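Local structure of transcriptional regulator (Rhodococcus sp., 2O0Y) at residues B[122-127]-B[138-143]; B[97-102]-B[249-254]. The protein probably regulates transcription as an IclR-family protein, binding DNA through an N-terminal helix-turn-helix domain. All blocks are in the same frame, centred on the assembly; numbering follows the deposited sequence.

Interaction 1. Residues B[122-127]-B[138-143]; sequences LSRVVV and SVIPLG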
ATOM      1  N   LEU B 122      10.124  -9.462   3.176  1.00 29.25           N
ATOM      2  CA  LEU B 122      11.122 -10.236   3.923  1.00 29.62           C
ATOM      3  C   LEU B 122      12.106  -9.336   4.687  1.00 29.41           C
ATOM      4  O   LEU B 122      13.260  -9.711   4.893  1.00 29.00           O
ATOM      5  CB  LEU B 122      11.913 -11.168   2.998  1.00 29.71           C
ATOM      6  CG  LEU B 122      11.176 -12.193   2.115  1.00 32.40           C
ATOM      7  CD1 LEU B 122      12.146 -12.881   1.144  1.00 32.57           C
ATOM      8  CD2 LEU B 122      10.432 -13.237   2.947  1.00 34.27           C
ATOM      9  N   SER B 123      11.638  -8.163   5.121  1.00 29.33           N
ATOM     10  CA  SER B 123      12.491  -7.181   5.759  1.00 29.44           C
ATOM     11  C   SER B 123      11.849  -6.709   7.050  1.00 29.93           C
ATOM     12  O   SER B 123      10.633  -6.878   7.240  1.00 29.70           O
ATOM     13  CB  SER B 123      12.631  -5.974   4.836  1.00 30.41           C
ATOM     14  OG  SER B 123      13.198  -6.356   3.596  1.00 31.58           O
ATOM     15  N   ARG B 124      12.661  -6.107   7.929  1.00 30.37           N
ATOM     16  CA  ARG B 124      12.185  -5.408   9.109  1.00 30.74           C
ATOM     17  C   ARG B 124      12.471  -3.929   8.900  1.00 30.57           C
ATOM     18  O   ARG B 124      13.474  -3.563   8.253  1.00 30.26           O
ATOM     19  CB  ARG B 124      12.880  -5.899  10.371  1.00 32.17           C
ATOM     20  CG  ARG B 124      14.357  -5.489  10.487  1.00 33.12           C
ATOM     21  CD  ARG B 124      14.946  -5.828  11.896  1.00 36.14           C
ATOM     22  NE  ARG B 124      16.212  -6.440  11.599  1.00 48.36           N
ATOM     23  CZ  ARG B 124      17.410  -5.881  11.674  1.00 47.72           C
ATOM     24  NH1 ARG B 124      17.605  -4.674  12.173  1.00 47.64           N
ATOM     25  NH2 ARG B 124      18.425  -6.602  11.283  1.00 47.31           N
ATOM     26  N   VAL B 125      11.568  -3.099   9.417  1.00 28.62           N
ATOM     27  CA  VAL B 125      11.583  -1.660   9.206  1.00 27.94           C
ATOM     28  C   VAL B 125      11.243  -1.031  10.517  1.00 27.72           C
ATOM     29  O   VAL B 125      10.256  -1.403  11.161  1.00 27.16           O
ATOM     30  CB  VAL B 125      10.511  -1.233   8.183  1.00 27.10           C
ATOM     31  CG1 VAL B 125      10.679   0.251   7.800  1.00 28.02           C
ATOM     32  CG2 VAL B 125      10.628  -2.097   6.953  1.00 29.47           C
ATOM     33  N   VAL B 126      12.058  -0.069  10.924  1.00 28.07           N
ATOM     34  CA  VAL B 126      11.748   0.736  12.117  1.00 26.59           C
ATOM     35  C   VAL B 126      10.765   1.790  11.704  1.00 27.01           C
ATOM     36  O   VAL B 126      10.985   2.558  10.740  1.00 26.18           O
ATOM     37  CB  VAL B 126      13.031   1.384  12.743  1.00 28.08           C
ATOM     38  CG1 VAL B 126      12.690   2.252  13.874  1.00 25.82           C
ATOM     39  CG2 VAL B 126      13.987   0.290  13.217  1.00 29.51           C
ATOM     40  N   VAL B 127       9.616   1.783  12.367  1.00 26.26           N
ATOM     41  CA  VAL B 127       8.576   2.741  12.003  1.00 25.39           C
ATOM     42  C   VAL B 127       8.298   3.767  13.093  1.00 25.67           C
ATOM     43  O   VAL B 127       7.572   4.745  12.889  1.00 25.69           O
ATOM     44  CB  VAL B 127       7.287   2.010  11.601  1.00 27.08           C
ATOM     45  CG1 VAL B 127       7.524   1.220  10.254  1.00 24.31           C
ATOM     46  CG2 VAL B 127       6.739   1.138  12.767  1.00 25.26           C
ATOM     47  N   SER B 138      22.285   2.527  19.653  1.00 31.00           N
ATOM     48  CA  SER B 138      21.737   2.119  18.350  1.00 33.78           C
ATOM     49  C   SER B 138      21.114   3.328  17.697  1.00 33.30           C
ATOM     50  O   SER B 138      20.343   4.076  18.322  1.00 34.28           O
ATOM     51  CB  SER B 138      20.609   1.056  18.450  1.00 33.99           C
ATOM     52  OG  SER B 138      19.730   1.208  17.309  1.00 40.57           O
ATOM     53  N   VAL B 139      21.452   3.542  16.436  1.00 34.54           N
ATOM     54  CA  VAL B 139      20.913   4.690  15.705  1.00 34.72           C
ATOM     55  C   VAL B 139      20.401   4.254  14.315  1.00 36.27           C
ATOM     56  O   VAL B 139      20.525   5.019  13.333  1.00 37.26           O
ATOM     57  CB  VAL B 139      21.983   5.806  15.586  1.00 36.51           C
ATOM     58  CG1 VAL B 139      23.307   5.254  15.054  1.00 34.68           C
ATOM     59  CG2 VAL B 139      21.503   6.911  14.709  1.00 38.71           C
ATOM     60  N   ILE B 140      19.803   3.068  14.234  1.00 34.40           N
ATOM     61  CA  ILE B 140      19.177   2.545  12.986  1.00 35.70           C
ATOM     62  C   ILE B 140      18.192   3.527  12.333  1.00 34.79           C
ATOM     63  O   ILE B 140      17.265   3.998  13.001  1.00 36.12           O
ATOM     64  CB  ILE B 140      18.418   1.219  13.264  1.00 35.55           C
ATOM     65  CG1 ILE B 140      19.380   0.119  13.632  1.00 38.60           C
ATOM     66  CG2 ILE B 140      17.764   0.671  12.004  1.00 36.97           C
ATOM     67  CD1 ILE B 140      19.596  -0.808  12.419  1.00 42.35           C
ATOM     68  N   PRO B 141      18.360   3.825  11.030  1.00 34.89           N
ATOM     69  CA  PRO B 141      17.422   4.739  10.391  1.00 34.15           C
ATOM     70  C   PRO B 141      15.989   4.233  10.235  1.00 33.54           C
ATOM     71  O   PRO B 141      15.768   3.032  10.004  1.00 33.80           O
ATOM     72  CB  PRO B 141      18.036   4.975   9.010  1.00 34.00           C
ATOM     73  CG  PRO B 141      18.919   3.859   8.780  1.00 35.57           C
ATOM     74  CD  PRO B 141      19.430   3.404  10.106  1.00 34.56           C
ATOM     75  N   LEU B 142      15.035   5.156  10.358  1.00 32.50           N
ATOM     76  CA  LEU B 142      13.615   4.857  10.201  1.00 33.20           C
ATOM     77  C   LEU B 142      13.244   4.575   8.754  1.00 32.86           C
ATOM     78  O   LEU B 142      13.765   5.227   7.843  1.00 32.77           O
ATOM     79  CB  LEU B 142      12.738   5.998  10.750  1.00 33.65           C
ATOM     80  CG  LEU B 142      12.642   5.923  12.279  1.00 34.49           C
ATOM     81  CD1 LEU B 142      13.625   6.841  12.918  1.00 42.53           C
ATOM     82  CD2 LEU B 142      11.254   6.255  12.709  1.00 33.84           C
ATOM     83  N   GLY B 143      12.373   3.590   8.531  1.00 31.92           N
ATOM     84  CA  GLY B 143      11.855   3.349   7.187  1.00 32.45           C
ATOM     85  C   GLY B 143      12.844   2.753   6.200  1.00 32.39           C
ATOM     86  O   GLY B 143      12.568   2.703   4.995  1.00 34.52           O
TER
HETATM   87  O   HOH W   1      14.465   0.757   9.557  1.00 26.06           O
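The guanidinium of Arg124 meets Ile140 at an edge: Ile140 CD1 lies near its plane, 4.4 Å from Arg124 NH1, while no atom of 138-143 lies over either face. Arg124 NH1 is hydrogen-bonded to Tyr117 OH and NE, weakly, to Pro147 O, so a long side chain with an apolar stem can pass beside an isoleucine and still reach polar partners. The Val126 carbonyl is a second flat group at the contact. Gly143 N enters in its plane, 2.8 Å from Val126 O, in a fairly straight bond with an N-H...O angle of 155°. Residues 123-127 belong to strand 123-130 of the antiparallel sheet in the IclR C-terminal domain, whose family is grouped with GAF domains. Val125 and Val127 use their backbones to pair with strand 113-120, whereas Val126 turns its N and O to the loop that leads to strand 146-147, outermost of the sheet within this chain. A water bridges the two segments here, accepting from Val126 N at 2.9 Å and donating to Pro141 O at 2.7 Å. Beta-branched Val126 suits its place because its two methyls serve different neighbours. With CG1 anti to the backbone N (chi1 176°), that methyl rests 4.0 Å from Leu142 CG, and CG2 meets Ile140 CG2 at the same 4.0 Å. Leu142 reaches farther along the strand, its CD2 3.9 Å from Val127 C. At Gly143 a positive phi of 72° is easily adopted without a side chain, and Val125 CG1 comes to 3.4 Å from Gly143 CA.

Interaction 2. Residues B[97-102]-B[249-254]; sequences EEVVDI and EEISAI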
ATOM      1  N   GLU B  97       0.045   8.668  20.728  1.00 29.93           N
ATOM      2  CA  GLU B  97       0.989   9.455  21.502  1.00 30.69           C
ATOM      3  C   GLU B  97       1.269   8.792  22.872  1.00 30.36           C
ATOM      4  O   GLU B  97       2.397   8.859  23.373  1.00 31.44           O
ATOM      5  CB  GLU B  97       0.547  10.950  21.553  1.00 31.87           C
ATOM      6  CG  GLU B  97       0.041  11.455  22.856  1.00 32.08           C
ATOM      7  CD  GLU B  97      -0.472  12.926  22.761  1.00 33.20           C
ATOM      8  N   GLU B  98       0.285   8.101  23.449  1.00 29.54           N
ATOM      9  CA  GLU B  98       0.509   7.330  24.699  1.00 29.22           C
ATOM     10  C   GLU B  98       1.455   6.161  24.522  1.00 28.62           C
ATOM     11  O   GLU B  98       2.125   5.771  25.467  1.00 27.32           O
ATOM     12  CB  GLU B  98      -0.790   6.757  25.255  1.00 30.53           C
ATOM     13  CG  GLU B  98      -1.661   7.769  25.977  1.00 35.32           C
ATOM     14  CD  GLU B  98      -2.831   7.106  26.719  1.00 41.39           C
ATOM     15  OE1 GLU B  98      -3.180   5.931  26.370  1.00 44.09           O
ATOM     16  OE2 GLU B  98      -3.405   7.779  27.630  1.00 46.69           O
ATOM     17  N   VAL B  99       1.483   5.576  23.327  1.00 27.03           N
ATOM     18  CA  VAL B  99       2.475   4.535  23.030  1.00 26.57           C
ATOM     19  C   VAL B  99       3.878   5.172  22.897  1.00 27.19           C
ATOM     20  O   VAL B  99       4.870   4.651  23.400  1.00 27.93           O
ATOM     21  CB  VAL B  99       2.082   3.804  21.745  1.00 26.87           C
ATOM     22  CG1 VAL B  99       3.299   3.061  21.111  1.00 22.93           C
ATOM     23  CG2 VAL B  99       0.821   2.871  22.010  1.00 24.75           C
ATOM     24  N   VAL B 100       3.983   6.294  22.211  1.00 28.24           N
ATOM     25  CA  VAL B 100       5.276   7.020  22.176  1.00 29.11           C
ATOM     26  C   VAL B 100       5.767   7.396  23.586  1.00 29.03           C
ATOM     27  O   VAL B 100       6.939   7.162  23.911  1.00 30.21           O
ATOM     28  CB  VAL B 100       5.239   8.216  21.234  1.00 30.50           C
ATOM     29  CG1 VAL B 100       6.609   8.827  21.130  1.00 30.62           C
ATOM     30  CG2 VAL B 100       4.802   7.724  19.821  1.00 28.01           C
ATOM     31  N   ASP B 101       4.884   7.899  24.440  1.00 29.26           N
ATOM     32  CA  ASP B 101       5.251   8.130  25.863  1.00 29.48           C
ATOM     33  C   ASP B 101       5.840   6.869  26.512  1.00 29.07           C
ATOM     34  O   ASP B 101       6.873   6.932  27.187  1.00 28.31           O
ATOM     35  CB  ASP B 101       4.056   8.580  26.710  1.00 30.07           C
ATOM     36  CG  ASP B 101       3.529   9.928  26.304  1.00 33.38           C
ATOM     37  OD1 ASP B 101       4.245  10.667  25.603  1.00 33.69           O
ATOM     38  OD2 ASP B 101       2.364  10.235  26.676  1.00 36.64           O
ATOM     39  N   ILE B 102       5.201   5.720  26.317  1.00 28.09           N
ATOM     40  CA  ILE B 102       5.724   4.481  26.939  1.00 26.74           C
ATOM     41  C   ILE B 102       7.108   4.153  26.391  1.00 26.87           C
ATOM     42  O   ILE B 102       7.981   3.758  27.130  1.00 27.13           O
ATOM     43  CB  ILE B 102       4.749   3.271  26.728  1.00 27.50           C
ATOM     44  CG1 ILE B 102       3.483   3.437  27.580  1.00 26.78           C
ATOM     45  CG2 ILE B 102       5.432   1.948  27.040  1.00 27.89           C
ATOM     46  CD1 ILE B 102       2.284   2.573  27.046  1.00 27.08           C
ATOM     47  N   GLU B 249       3.434  -4.979  27.086  1.00 28.31           N
ATOM     48  CA  GLU B 249       2.115  -5.348  27.574  1.00 28.54           C
ATOM     49  C   GLU B 249       1.213  -4.115  27.491  1.00 28.66           C
ATOM     50  O   GLU B 249       0.090  -4.207  27.009  1.00 28.74           O
ATOM     51  CB  GLU B 249       2.213  -5.845  29.018  1.00 29.35           C
ATOM     52  CG  GLU B 249       2.894  -7.226  29.131  1.00 32.36           C
ATOM     53  CD  GLU B 249       3.035  -7.777  30.570  1.00 36.72           C
ATOM     54  OE1 GLU B 249       2.717  -7.044  31.552  1.00 40.88           O
ATOM     55  OE2 GLU B 249       3.486  -8.954  30.709  1.00 35.52           O
ATOM     56  N   GLU B 250       1.705  -2.978  27.991  1.00 28.11           N
ATOM     57  CA  GLU B 250       0.957  -1.705  28.005  1.00 28.07           C
ATOM     58  C   GLU B 250       0.615  -1.216  26.600  1.00 26.97           C
ATOM     59  O   GLU B 250      -0.474  -0.764  26.362  1.00 26.39           O
ATOM     60  CB  GLU B 250       1.760  -0.639  28.733  1.00 28.74           C
ATOM     61  CG  GLU B 250       1.850  -0.899  30.266  1.00 31.25           C
ATOM     62  CD  GLU B 250       2.970  -0.145  30.941  1.00 36.68           C
ATOM     63  OE1 GLU B 250       3.395   0.898  30.434  1.00 38.08           O
ATOM     64  OE2 GLU B 250       3.439  -0.594  32.010  1.00 41.92           O
ATOM     65  N   ILE B 251       1.582  -1.282  25.681  1.00 26.39           N
ATOM     66  CA  ILE B 251       1.382  -0.871  24.274  1.00 25.90           C
ATOM     67  C   ILE B 251       0.370  -1.794  23.562  1.00 26.15           C
ATOM     68  O   ILE B 251      -0.521  -1.331  22.819  1.00 29.26           O
ATOM     69  CB  ILE B 251       2.771  -0.832  23.516  1.00 24.51           C
ATOM     70  CG1 ILE B 251       3.615   0.349  24.018  1.00 24.51           C
ATOM     71  CG2 ILE B 251       2.571  -0.720  22.038  1.00 24.61           C
ATOM     72  CD1 ILE B 251       5.112   0.206  23.605  1.00 24.93           C
ATOM     73  N   SER B 252       0.473  -3.095  23.784  1.00 26.30           N
ATOM     74  CA  SER B 252      -0.484  -4.011  23.194  1.00 26.76           C
ATOM     75  C   SER B 252      -1.874  -3.735  23.794  1.00 27.57           C
ATOM     76  O   SER B 252      -2.873  -3.797  23.076  1.00 26.47           O
ATOM     77  CB  SER B 252      -0.085  -5.474  23.408  1.00 26.19           C
ATOM     78  OG  SER B 252       1.044  -5.812  22.613  1.00 28.06           O
ATOM     79  N   ALA B 253      -1.942  -3.418  25.092  1.00 26.69           N
ATOM     80  CA  ALA B 253      -3.258  -3.065  25.689  1.00 26.85           C
ATOM     81  C   ALA B 253      -3.903  -1.849  25.032  1.00 27.54           C
ATOM     82  O   ALA B 253      -5.105  -1.857  24.802  1.00 27.06           O
ATOM     83  CB  ALA B 253      -3.175  -2.876  27.205  1.00 28.38           C
ATOM     84  N   ILE B 254      -3.109  -0.815  24.761  1.00 28.03           N
ATOM     85  CA  ILE B 254      -3.563   0.416  24.091  1.00 28.89           C
ATOM     86  C   ILE B 254      -3.932   0.112  22.637  1.00 29.37           C
ATOM     87  O   ILE B 254      -4.985   0.533  22.155  1.00 28.95           O
ATOM     88  CB  ILE B 254      -2.438   1.509  24.141  1.00 29.30           C
ATOM     89  CG1 ILE B 254      -2.317   2.063  25.556  1.00 29.24           C
ATOM     90  CG2 ILE B 254      -2.711   2.680  23.190  1.00 30.45           C
ATOM     91  CD1 ILE B 254      -0.984   2.740  25.830  1.00 28.28           C
TER
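Ile102 slides past Ile251 in the opposite direction, its CG2 overlapping Ile251 CD1 at 3.9 Å. The two residues belong to an antiparallel helix pair of the IclR C-terminal domain: the axes of the short segments run 179° apart in direction and approach to 9.8 Å. No hydrogen bond crosses between them, and the seam is made by side chains. On each helix the apolar positions are three residues apart, Val99 with Ile102 and Ile251 with Ile254, so they recur on one side. Val99 splits its branches: CG1 faces Ile251 CG2 at 4.0 Å, the side chains crossing at about a right angle, and CG2 lies 3.7 Å from Ile254 CG2. Its compact, beta-branched form suits this buried place. Ile251 also packs on Leu212 of strand 205-213, which ties the helix to the sheet. Exposed Glu98 and Glu250 line the seam with their carbon stems, Glu250 CB 3.7 Å from Ile102 CD1, and one carboxylate oxygen of each also lies against an isoleucine: Glu98 OE1 on Ile254, Glu250 OE1 on Ile102. A chi2 of 159° extends Ile102 CD1 away from the backbone, and it meets Ile254 CD1 tip to tip, a tight 3.5 Å.

In the fold
Both interactions lie within the IclR C-terminal domain, and interaction 1 is nested in the long loop of chain closed by interaction 2. Their centres are about 19 Å apart and their nearest atoms about 8 Å, so they do not touch. The sheet connects them: helix 97-110 runs into strand 113-120, which pairs with strand 123-130 of interaction 1, while strand 219-228 on its other side leads on to helix 237-254. Interaction 1 thus ties a loop to a strand near the sheet's edge, and interaction 2 joins helix 97-110 to helix 237-254, the last helix of the chain. At the dimer, Leu122 packs on Glu97 of the second subunit.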